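Local coordinates for dual specificity protein phosphatase 12 (Homo sapiens, PDB 4KI9), which removes phosphate from phosphotyrosine and from phosphoserine or phosphothreonine in proteins, here through its dual-specificity phosphatase catalytic domain, at residues T107-F112 and M142-D147; A73-A78 and T101-K106; V93-A98 and E130-Q135. The protein carries 2 engineered substitutions. One frame throughout, in Å; residues are numbered along the deposited sequence.

Contact 1 of 3, residues T107-F112 and M142-D147; sequences TDQLPF and MGYEVD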
loop_
_atom_site.group_PDB
_atom_site.type_symbol
_atom_site.label_atom_id
_atom_site.label_comp_id
_atom_site.label_asym_id
_atom_site.label_seq_id
_atom_site.Cartn_x
_atom_site.Cartn_y
_atom_site.Cartn_z
ATOM N N THR A 107 -1.829 -8.856 7.489
ATOM C CA THR A 107 -1.981 -8.804 8.948
ATOM C C THR A 107 -3.170 -9.632 9.442
ATOM O O THR A 107 -3.057 -10.378 10.417
ATOM C CB THR A 107 -2.081 -7.366 9.499
ATOM O OG1 THR A 107 -3.132 -6.652 8.835
ATOM C CG2 THR A 107 -0.767 -6.626 9.309
ATOM N N ASP A 108 -4.297 -9.517 8.749
ATOM C CA ASP A 108 -5.506 -10.221 9.143
ATOM C C ASP A 108 -5.664 -11.596 8.486
ATOM O O ASP A 108 -6.621 -12.316 8.791
ATOM C CB ASP A 108 -6.742 -9.379 8.812
ATOM C CG ASP A 108 -6.789 -8.078 9.577
ATOM O OD1 ASP A 108 -7.567 -7.188 9.178
ATOM O OD2 ASP A 108 -6.045 -7.933 10.564
ATOM N N GLN A 109 -4.743 -11.958 7.595
ATOM C CA GLN A 109 -4.868 -13.189 6.817
ATOM C C GLN A 109 -6.236 -13.211 6.153
ATOM O O GLN A 109 -7.004 -14.156 6.327
ATOM C CB GLN A 109 -4.696 -14.427 7.703
ATOM C CG GLN A 109 -3.429 -14.418 8.536
ATOM C CD GLN A 109 -2.445 -15.487 8.115
ATOM O OE1 GLN A 109 -2.181 -15.676 6.928
ATOM N NE2 GLN A 109 -1.890 -16.192 9.091
ATOM N N LEU A 110 -6.549 -12.143 5.428
ATOM C CA LEU A 110 -7.871 -11.953 4.826
ATOM C C LEU A 110 -7.747 -12.051 3.315
ATOM O O LEU A 110 -6.849 -11.443 2.737
ATOM C CB LEU A 110 -8.362 -10.542 5.126
ATOM C CG LEU A 110 -9.415 -10.174 6.157
ATOM C CD1 LEU A 110 -9.762 -8.705 5.970
ATOM C CD2 LEU A 110 -10.659 -11.036 6.019
ATOM N N PRO A 111 -8.660 -12.788 2.660
ATOM C CA PRO A 111 -8.645 -12.820 1.194
ATOM C C PRO A 111 -8.778 -11.435 0.556
ATOM O O PRO A 111 -9.373 -10.530 1.147
ATOM C CB PRO A 111 -9.875 -13.677 0.851
ATOM C CG PRO A 111 -10.033 -14.571 2.023
ATOM C CD PRO A 111 -9.619 -13.757 3.227
ATOM N N PHE A 112 -8.229 -11.284 -0.644
ATOM C CA PHE A 112 -8.208 -9.995 -1.335
ATOM C C PHE A 112 -9.579 -9.322 -1.408
ATOM O O PHE A 112 -9.714 -8.129 -1.122
ATOM C CB PHE A 112 -7.643 -10.154 -2.752
ATOM C CG PHE A 112 -8.033 -9.038 -3.691
ATOM C CD1 PHE A 112 -8.927 -9.266 -4.734
ATOM C CD2 PHE A 112 -7.517 -7.762 -3.528
ATOM C CE1 PHE A 112 -9.285 -8.242 -5.601
ATOM C CE2 PHE A 112 -7.868 -6.738 -4.384
ATOM C CZ PHE A 112 -8.758 -6.976 -5.422
ATOM N N MET A 142 -0.098 -16.969 -2.944
ATOM C CA MET A 142 1.223 -17.323 -2.409
ATOM C C MET A 142 1.256 -17.424 -0.872
ATOM O O MET A 142 2.288 -17.729 -0.279
ATOM C CB MET A 142 2.289 -16.329 -2.898
ATOM C CG MET A 142 2.650 -16.449 -4.390
ATOM S SD MET A 142 4.012 -15.340 -4.890
ATOM C CE MET A 142 3.190 -13.756 -4.771
ATOM N N GLY A 143 0.130 -17.167 -0.224
ATOM C CA GLY A 143 0.082 -17.253 1.223
ATOM C C GLY A 143 0.331 -15.920 1.895
ATOM O O GLY A 143 0.836 -15.870 3.019
ATOM N N TYR A 144 -0.051 -14.842 1.214
ATOM C CA TYR A 144 0.158 -13.470 1.695
ATOM C C TYR A 144 1.634 -13.200 1.906
ATOM O O TYR A 144 2.042 -12.662 2.931
ATOM C CB TYR A 144 -0.638 -13.195 2.980
ATOM C CG TYR A 144 -2.093 -13.565 2.869
ATOM C CD1 TYR A 144 -2.956 -12.815 2.092
ATOM C CD2 TYR A 144 -2.610 -14.676 3.539
ATOM C CE1 TYR A 144 -4.299 -13.164 1.979
ATOM C CE2 TYR A 144 -3.941 -15.032 3.427
ATOM C CZ TYR A 144 -4.783 -14.271 2.650
ATOM O OH TYR A 144 -6.111 -14.611 2.536
ATOM N N GLU A 145 2.427 -13.588 0.919
ATOM C CA GLU A 145 3.875 -13.426 0.940
ATOM C C GLU A 145 4.331 -13.234 -0.492
ATOM O O GLU A 145 3.632 -13.649 -1.411
ATOM C CB GLU A 145 4.525 -14.700 1.455
ATOM C CG GLU A 145 5.156 -14.569 2.812
ATOM C CD GLU A 145 5.950 -15.804 3.178
ATOM O OE1 GLU A 145 5.986 -16.740 2.345
ATOM O OE2 GLU A 145 6.534 -15.834 4.286
ATOM N N VAL A 146 5.492 -12.610 -0.690
ATOM C CA VAL A 146 6.119 -12.595 -2.004
ATOM C C VAL A 146 7.140 -13.722 -1.984
ATOM O O VAL A 146 8.285 -13.526 -1.589
ATOM C CB VAL A 146 6.851 -11.263 -2.307
ATOM C CG1 VAL A 146 7.406 -11.275 -3.721
ATOM C CG2 VAL A 146 5.929 -10.051 -2.095
ATOM N N ASP A 147 6.713 -14.916 -2.380
ATOM C CA ASP A 147 7.585 -16.087 -2.363
ATOM C C ASP A 147 8.327 -16.202 -3.695
ATOM O O ASP A 147 7.779 -16.701 -4.677
ATOM C CB ASP A 147 6.729 -17.329 -2.080
ATOM C CG ASP A 147 7.520 -18.629 -2.100
ATOM O OD1 ASP A 147 6.885 -19.682 -1.886
ATOM O OD2 ASP A 147 8.750 -18.619 -2.331
#

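Contact 2 of 3, residues A73-A78 and T101-K106; sequences AFIGQA and TAFLMK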
loop_
_atom_site.group_PDB
_atom_site.type_symbol
_atom_site.label_atom_id
_atom_site.label_comp_id
_atom_site.label_asym_id
_atom_site.label_seq_id
_atom_site.Cartn_x
_atom_site.Cartn_y
_atom_site.Cartn_z
ATOM N N ALA A 73 5.825 -4.596 5.731
ATOM C CA ALA A 73 6.763 -4.628 6.861
ATOM C C ALA A 73 7.023 -3.222 7.426
ATOM O O ALA A 73 7.142 -3.041 8.645
ATOM C CB ALA A 73 8.081 -5.290 6.447
ATOM N N PHE A 74 7.112 -2.230 6.547
ATOM C CA PHE A 74 7.336 -0.850 6.991
ATOM C C PHE A 74 6.153 -0.387 7.824
ATOM O O PHE A 74 6.306 0.180 8.907
ATOM C CB PHE A 74 7.504 0.082 5.791
ATOM C CG PHE A 74 7.605 1.539 6.165
ATOM C CD1 PHE A 74 6.519 2.382 6.020
ATOM C CD2 PHE A 74 8.789 2.056 6.685
ATOM C CE1 PHE A 74 6.613 3.737 6.374
ATOM C CE2 PHE A 74 8.894 3.394 7.023
ATOM C CZ PHE A 74 7.802 4.232 6.877
ATOM N N ILE A 75 4.959 -0.650 7.313
ATOM C CA ILE A 75 3.760 -0.198 7.992
ATOM C C ILE A 75 3.609 -0.949 9.310
ATOM O O ILE A 75 3.319 -0.343 10.345
ATOM C CB ILE A 75 2.509 -0.426 7.146
ATOM C CG1 ILE A 75 2.625 0.342 5.819
ATOM C CG2 ILE A 75 1.270 0.035 7.947
ATOM C CD1 ILE A 75 1.559 -0.053 4.786
ATOM N N GLY A 76 3.817 -2.265 9.262
ATOM C CA GLY A 76 3.679 -3.117 10.429
ATOM C C GLY A 76 4.636 -2.751 11.548
ATOM O O GLY A 76 4.240 -2.711 12.711
ATOM N N GLN A 77 5.899 -2.510 11.209
ATOM C CA GLN A 77 6.896 -2.125 12.219
ATOM C C GLN A 77 6.562 -0.774 12.860
ATOM O O GLN A 77 6.691 -0.599 14.080
ATOM C CB GLN A 77 8.314 -2.089 11.619
ATOM C CG GLN A 77 9.402 -1.801 12.661
ATOM C CD GLN A 77 10.815 -1.955 12.113
ATOM O OE1 GLN A 77 11.027 -2.566 11.061
ATOM N NE2 GLN A 77 11.791 -1.406 12.834
ATOM N N ALA A 78 6.145 0.187 12.038
ATOM C CA ALA A 78 5.742 1.486 12.557
ATOM C C ALA A 78 4.566 1.339 13.525
ATOM O O ALA A 78 4.588 1.897 14.616
ATOM C CB ALA A 78 5.388 2.436 11.420
ATOM N N THR A 101 -4.578 -2.404 1.091
ATOM C CA THR A 101 -5.259 -3.684 0.950
ATOM C C THR A 101 -4.299 -4.832 1.262
ATOM O O THR A 101 -4.648 -5.758 2.001
ATOM C CB THR A 101 -5.889 -3.853 -0.443
ATOM O OG1 THR A 101 -6.766 -2.746 -0.706
ATOM C CG2 THR A 101 -6.705 -5.164 -0.521
ATOM N N ALA A 102 -3.076 -4.748 0.736
ATOM C CA ALA A 102 -2.091 -5.791 0.982
ATOM C C ALA A 102 -1.796 -5.899 2.477
ATOM O O ALA A 102 -1.657 -6.998 3.027
ATOM C CB ALA A 102 -0.810 -5.522 0.195
ATOM N N PHE A 103 -1.706 -4.760 3.138
ATOM C CA PHE A 103 -1.447 -4.755 4.579
ATOM C C PHE A 103 -2.583 -5.416 5.361
ATOM O O PHE A 103 -2.357 -6.215 6.269
ATOM C CB PHE A 103 -1.279 -3.322 5.063
ATOM C CG PHE A 103 -1.152 -3.207 6.553
ATOM C CD1 PHE A 103 0.087 -3.381 7.169
ATOM C CD2 PHE A 103 -2.264 -2.935 7.337
ATOM C CE1 PHE A 103 0.205 -3.275 8.542
ATOM C CE2 PHE A 103 -2.157 -2.842 8.700
ATOM C CZ PHE A 103 -0.918 -3.007 9.308
ATOM N N LEU A 104 -3.810 -5.059 5.012
ATOM C CA LEU A 104 -4.980 -5.663 5.629
ATOM C C LEU A 104 -4.994 -7.158 5.353
ATOM O O LEU A 104 -5.233 -7.944 6.253
ATOM C CB LEU A 104 -6.264 -5.012 5.114
ATOM C CG LEU A 104 -6.495 -3.563 5.530
ATOM C CD1 LEU A 104 -7.817 -3.038 4.974
ATOM C CD2 LEU A 104 -6.448 -3.424 7.070
ATOM N N MET A 105 -4.711 -7.546 4.112
ATOM C CA MET A 105 -4.641 -8.959 3.751
ATOM C C MET A 105 -3.636 -9.734 4.607
ATOM O O MET A 105 -3.963 -10.774 5.178
ATOM C CB MET A 105 -4.277 -9.119 2.264
ATOM C CG MET A 105 -5.377 -8.693 1.290
ATOM S SD MET A 105 -4.810 -8.662 -0.415
ATOM C CE MET A 105 -4.411 -10.390 -0.668
ATOM N N LYS A 106 -2.408 -9.245 4.684
ATOM C CA LYS A 106 -1.356 -9.988 5.372
ATOM C C LYS A 106 -1.531 -10.006 6.886
ATOM O O LYS A 106 -1.409 -11.063 7.506
ATOM C CB LYS A 106 0.031 -9.466 4.978
ATOM C CG LYS A 106 1.166 -10.338 5.485
ATOM C CD LYS A 106 2.523 -9.904 4.942
ATOM C CE LYS A 106 3.558 -10.988 5.215
ATOM N NZ LYS A 106 4.828 -10.786 4.470
#

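Contact 3 of 3, residues V93-A98 and E130-Q135; sequences VSRSVA and EGFEWQ. With PO4 (phosphate ion), chain B.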
loop_
_atom_site.group_PDB
_atom_site.type_symbol
_atom_site.label_atom_id
_atom_site.label_comp_id
_atom_site.label_asym_id
_atom_site.label_seq_id
_atom_site.Cartn_x
_atom_site.Cartn_y
_atom_site.Cartn_z
ATOM N N VAL A 93 -6.236 6.723 -4.778
ATOM C CA VAL A 93 -7.269 5.877 -5.383
ATOM C C VAL A 93 -6.805 4.467 -5.800
ATOM O O VAL A 93 -7.574 3.508 -5.727
ATOM C CB VAL A 93 -7.906 6.618 -6.593
ATOM C CG1 VAL A 93 -8.531 5.654 -7.577
ATOM C CG2 VAL A 93 -8.914 7.642 -6.107
ATOM N N SER A 94 -5.541 4.333 -6.202
ATOM C CA SER A 94 -5.055 3.078 -6.782
ATOM C C SER A 94 -3.787 2.527 -6.103
ATOM O O SER A 94 -3.835 1.505 -5.440
ATOM C CB SER A 94 -4.820 3.243 -8.280
ATOM O OG SER A 94 -4.339 2.045 -8.863
ATOM N N ARG A 95 -2.658 3.199 -6.274
ATOM C CA ARG A 95 -1.398 2.704 -5.702
ATOM C C ARG A 95 -1.435 2.584 -4.168
ATOM O O ARG A 95 -1.055 1.557 -3.596
ATOM C CB ARG A 95 -0.232 3.588 -6.143
ATOM C CG ARG A 95 0.185 3.413 -7.611
ATOM C CD ARG A 95 1.130 4.541 -8.064
ATOM N NE ARG A 95 0.410 5.793 -8.288
ATOM C CZ ARG A 95 0.928 6.873 -8.870
ATOM N NH1 ARG A 95 2.181 6.862 -9.301
ATOM N NH2 ARG A 95 0.183 7.965 -9.034
ATOM N N SER A 96 -1.901 3.629 -3.499
ATOM C CA SER A 96 -1.952 3.616 -2.041
ATOM C C SER A 96 -3.022 2.629 -1.572
ATOM O O SER A 96 -2.839 1.917 -0.591
ATOM C CB SER A 96 -2.255 5.019 -1.533
ATOM O OG SER A 96 -3.417 5.515 -2.177
ATOM N N VAL A 97 -4.139 2.584 -2.296
ATOM C CA VAL A 97 -5.208 1.631 -2.025
ATOM C C VAL A 97 -4.733 0.174 -2.101
ATOM O O VAL A 97 -5.061 -0.632 -1.237
ATOM C CB VAL A 97 -6.405 1.857 -2.991
ATOM C CG1 VAL A 97 -7.386 0.710 -2.913
ATOM C CG2 VAL A 97 -7.100 3.178 -2.660
ATOM N N ALA A 98 -3.954 -0.158 -3.128
ATOM C CA ALA A 98 -3.365 -1.496 -3.236
ATOM C C ALA A 98 -2.463 -1.839 -2.036
ATOM O O ALA A 98 -2.523 -2.949 -1.482
ATOM C CB ALA A 98 -2.592 -1.630 -4.543
ATOM N N GLU A 130 -6.538 -2.640 -12.596
ATOM C CA GLU A 130 -6.834 -4.050 -12.744
ATOM C C GLU A 130 -5.613 -4.929 -12.567
ATOM O O GLU A 130 -5.725 -6.063 -12.101
ATOM C CB GLU A 130 -7.478 -4.292 -14.119
ATOM C CG GLU A 130 -6.696 -3.703 -15.312
ATOM C CD GLU A 130 -6.808 -2.173 -15.454
ATOM O OE1 GLU A 130 -6.282 -1.629 -16.452
ATOM O OE2 GLU A 130 -7.409 -1.510 -14.575
ATOM N N GLY A 131 -4.454 -4.410 -12.957
ATOM C CA GLY A 131 -3.186 -5.076 -12.699
ATOM C C GLY A 131 -2.906 -5.271 -11.211
ATOM O O GLY A 131 -2.449 -6.337 -10.795
ATOM N N PHE A 132 -3.176 -4.248 -10.408
ATOM C CA PHE A 132 -2.962 -4.351 -8.968
ATOM C C PHE A 132 -3.902 -5.388 -8.335
ATOM O O PHE A 132 -3.494 -6.142 -7.451
ATOM C CB PHE A 132 -3.078 -2.982 -8.277
ATOM C CG PHE A 132 -2.013 -1.988 -8.693
ATOM C CD1 PHE A 132 -0.850 -2.408 -9.325
ATOM C CD2 PHE A 132 -2.183 -0.630 -8.461
ATOM C CE1 PHE A 132 0.130 -1.500 -9.710
ATOM C CE2 PHE A 132 -1.212 0.291 -8.838
ATOM C CZ PHE A 132 -0.050 -0.146 -9.468
ATOM N N GLU A 133 -5.157 -5.432 -8.792
ATOM C CA GLU A 133 -6.094 -6.453 -8.334
ATOM C C GLU A 133 -5.545 -7.857 -8.550
ATOM O O GLU A 133 -5.579 -8.681 -7.646
ATOM C CB GLU A 133 -7.436 -6.352 -9.085
ATOM C CG GLU A 133 -8.331 -5.236 -8.612
ATOM C CD GLU A 133 -9.778 -5.448 -9.034
ATOM O OE1 GLU A 133 -10.042 -6.440 -9.746
ATOM O OE2 GLU A 133 -10.642 -4.631 -8.646
ATOM N N TRP A 134 -5.064 -8.122 -9.760
ATOM C CA TRP A 134 -4.498 -9.424 -10.103
ATOM C C TRP A 134 -3.278 -9.747 -9.228
ATOM O O TRP A 134 -3.142 -10.857 -8.702
ATOM C CB TRP A 134 -4.142 -9.452 -11.593
ATOM C CG TRP A 134 -3.328 -10.625 -12.033
ATOM C CD1 TRP A 134 -2.032 -10.608 -12.485
ATOM C CD2 TRP A 134 -3.750 -11.990 -12.074
ATOM N NE1 TRP A 134 -1.631 -11.884 -12.808
ATOM C CE2 TRP A 134 -2.664 -12.748 -12.561
ATOM C CE3 TRP A 134 -4.942 -12.645 -11.750
ATOM C CZ2 TRP A 134 -2.738 -14.130 -12.729
ATOM C CZ3 TRP A 134 -5.012 -14.019 -11.914
ATOM C CH2 TRP A 134 -3.917 -14.747 -12.400
ATOM N N GLN A 135 -2.404 -8.766 -9.055
ATOM C CA GLN A 135 -1.226 -8.934 -8.195
ATOM C C GLN A 135 -1.584 -9.289 -6.761
ATOM O O GLN A 135 -0.936 -10.130 -6.148
ATOM C CB GLN A 135 -0.321 -7.683 -8.252
ATOM C CG GLN A 135 0.407 -7.560 -9.601
ATOM C CD GLN A 135 1.011 -6.188 -9.825
ATOM O OE1 GLN A 135 1.629 -5.608 -8.926
ATOM N NE2 GLN A 135 0.833 -5.658 -11.026
HETATM P P PO4 B . -3.104 6.772 -7.638
HETATM O O1 PO4 B . -2.282 8.037 -7.724
HETATM O O2 PO4 B . -2.217 5.571 -7.836
HETATM O O3 PO4 B . -3.832 6.699 -6.320
HETATM O O4 PO4 B . -4.115 6.765 -8.766
#

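Contact 1 of 3, residues T107-F112 and M142-D147
Tyr144 reaches across to Gln109, Leu110 and Pro111, the turn that links helix 95-108 to the next helix. It stands just past the Schellman motif that closes helix 130-141 at Gly143. Its CB sends the ring toward the turn, with CG beside the backbone N (chi1 -51°). On one flank CD2 lies 3.6 Å from Gln109 OE1, the amide plane standing steeply to the ring at 75°. Next to CD2, CE2 has Gln109 CA over one ring face at 4.0 Å. On the other flank CE1 meets Leu110 O at 3.2 Å, an oblique approach, and the ring also touches Met105. The hydroxyl ends at the Leu110-Pro111 peptide: OH is 3.1 Å from Pro111 N and 3.7 Å from Pro111 CD. The proline nitrogen carries no hydrogen, and the angle to Leu110 O is poor, so neither pair is a hydrogen bond. With an alanine here, the peptide and the Gln109 backbone would probably lose their aromatic cover, leaving a gap between turn and loop. The chemistry is therefore van der Waals contact between a tyrosine side chain and the turn's backbone, the Gln109 amide and Pro111 ring beside it, joining two interhelical connections by shape rather than directed bonds.

Contact 2 of 3, residues A73-A78 and T101-K106
Ile75 and Phe103 mark the closest backbone approach of two helical segments, their CA atoms 7.7 Å apart, with each residue directing its CB at the other helix. Both segments are regular helix, held by i to i+4 bonds such as Gln77 N to Ala73 O and Met105 N to Thr101 O.

The Phe103 ring does most of the bridging. Its CG is anti to the backbone N (chi1 174°), which swings the ring out from helix 95-108 and over to helix 68-80. There the gamma methyl of Ile75 settles on one face: CG2 is 3.9 Å from the centroid of the Phe103 ring and 26° off its normal, a CH-pi contact. The methyl is displaced toward the rim, and its nearest ring atom is Phe103 CE1, 3.5 Å from Ile75 CG2. Behind it Ile75 CB also touches, 3.8 Å from Phe103 CD1. The other branch of Ile75, CG1, runs on to CD1 without coming as near the ring.

Gly76 takes the ring in a different way. Its CA lies in the ring plane, at the edge, while Gly76 N approaches CE1 of Phe103 obliquely at 3.8 Å. The phenyl group is thus met by a methyl on one face and bare glycine backbone at its border, a contact mainly of carbon, with Ile75 and Phe103 both buried.

Around this pair, Val72 of helix 68-80 also touches Phe103, and Lys106 makes a salt bridge to Asp69 farther back on that helix. Helix 68-80 belongs to a beta-alpha-beta crossover of the phosphatase domain, connecting parallel strands 50-55 and 84-88, and packs here on the helix that follows the phosphate-binding loop. Ile75 also touches Leu31 of strand 27-34, so helix 68-80 meets the central sheet and helix 95-108 at once.

Contact 3 of 3, residues V93-A98 and E130-Q135
Phe132 packs on Ser94, Arg95 and Ala98, where the phosphate-binding loop runs into helix 95-108. CG of Phe132 sits beside its backbone N (chi1 -65°), carrying the ring toward the loop. Near the root of the side chain, Phe132 CB packs on Ala98 CB at 4.0 Å. Farther out, CE2 of Phe132 touches the aliphatic stem of Arg95 at CG, 3.6 Å away, and CD2 lies 3.5 Å from Ser94 OG. That hydroxyl is committed elsewhere, being hydrogen-bonded to Asp58 and to the backbone N of Asn129.

Past CG, Arg95 bends at chi3, turning the edge of the guanidinium to the phosphate ion, whose P lies in its plane; that plane is 27° from the Phe132 ring. NE gives one bond to phosphate O2 (2.7 Å) and NH2 another to O1 (2.8 Å), nearly straight at 165°; NH1 turns instead to the carbonyl of Ala56. Backbone amides add to the hold: Val93 N and Ser94 N both reach O3, each at 2.9 Å, and Arg95 N joins its own NE on O2. This is the P-loop of the protein tyrosine phosphatases, all three residues belonging to the substrate site. The ion, probably from the crystallisation liquor, is also hydrogen-bonded to Ala91 N and to OG of Ser89, an engineered residue at the predicted phosphocysteine position. The amides and the helix N-terminus would probably stabilise a bound phosphate's charge.

Behind the loop, Phe132 sits in the first turn of helix 130-141, its N hydrogen-bonded to Asn129 OD1, while Val97 on helix 95-108 packs against Tyr116 and Leu119 of helix 112-122.

Helix 95-108 is common to all three contacts. Its start carries contact 3 and the phosphate site, its later turns face helix 68-80 in contact 2, and its end runs into contact 1. Contacts 2 and 3 have centres about 15 Å apart, on opposite sides of the chain's centre; the side chain of Ile75 is about 12 Å from that of Arg95. Contacts 1 and 2, about 10 Å apart between centres, touch directly: Leu110 N lies 2.9 Å from Met105 O, a probable hydrogen bond. Contact 1 meets contact 3, about 15 Å away between centres, where Phe112 CZ packs 3.7 Å from Glu133 CG.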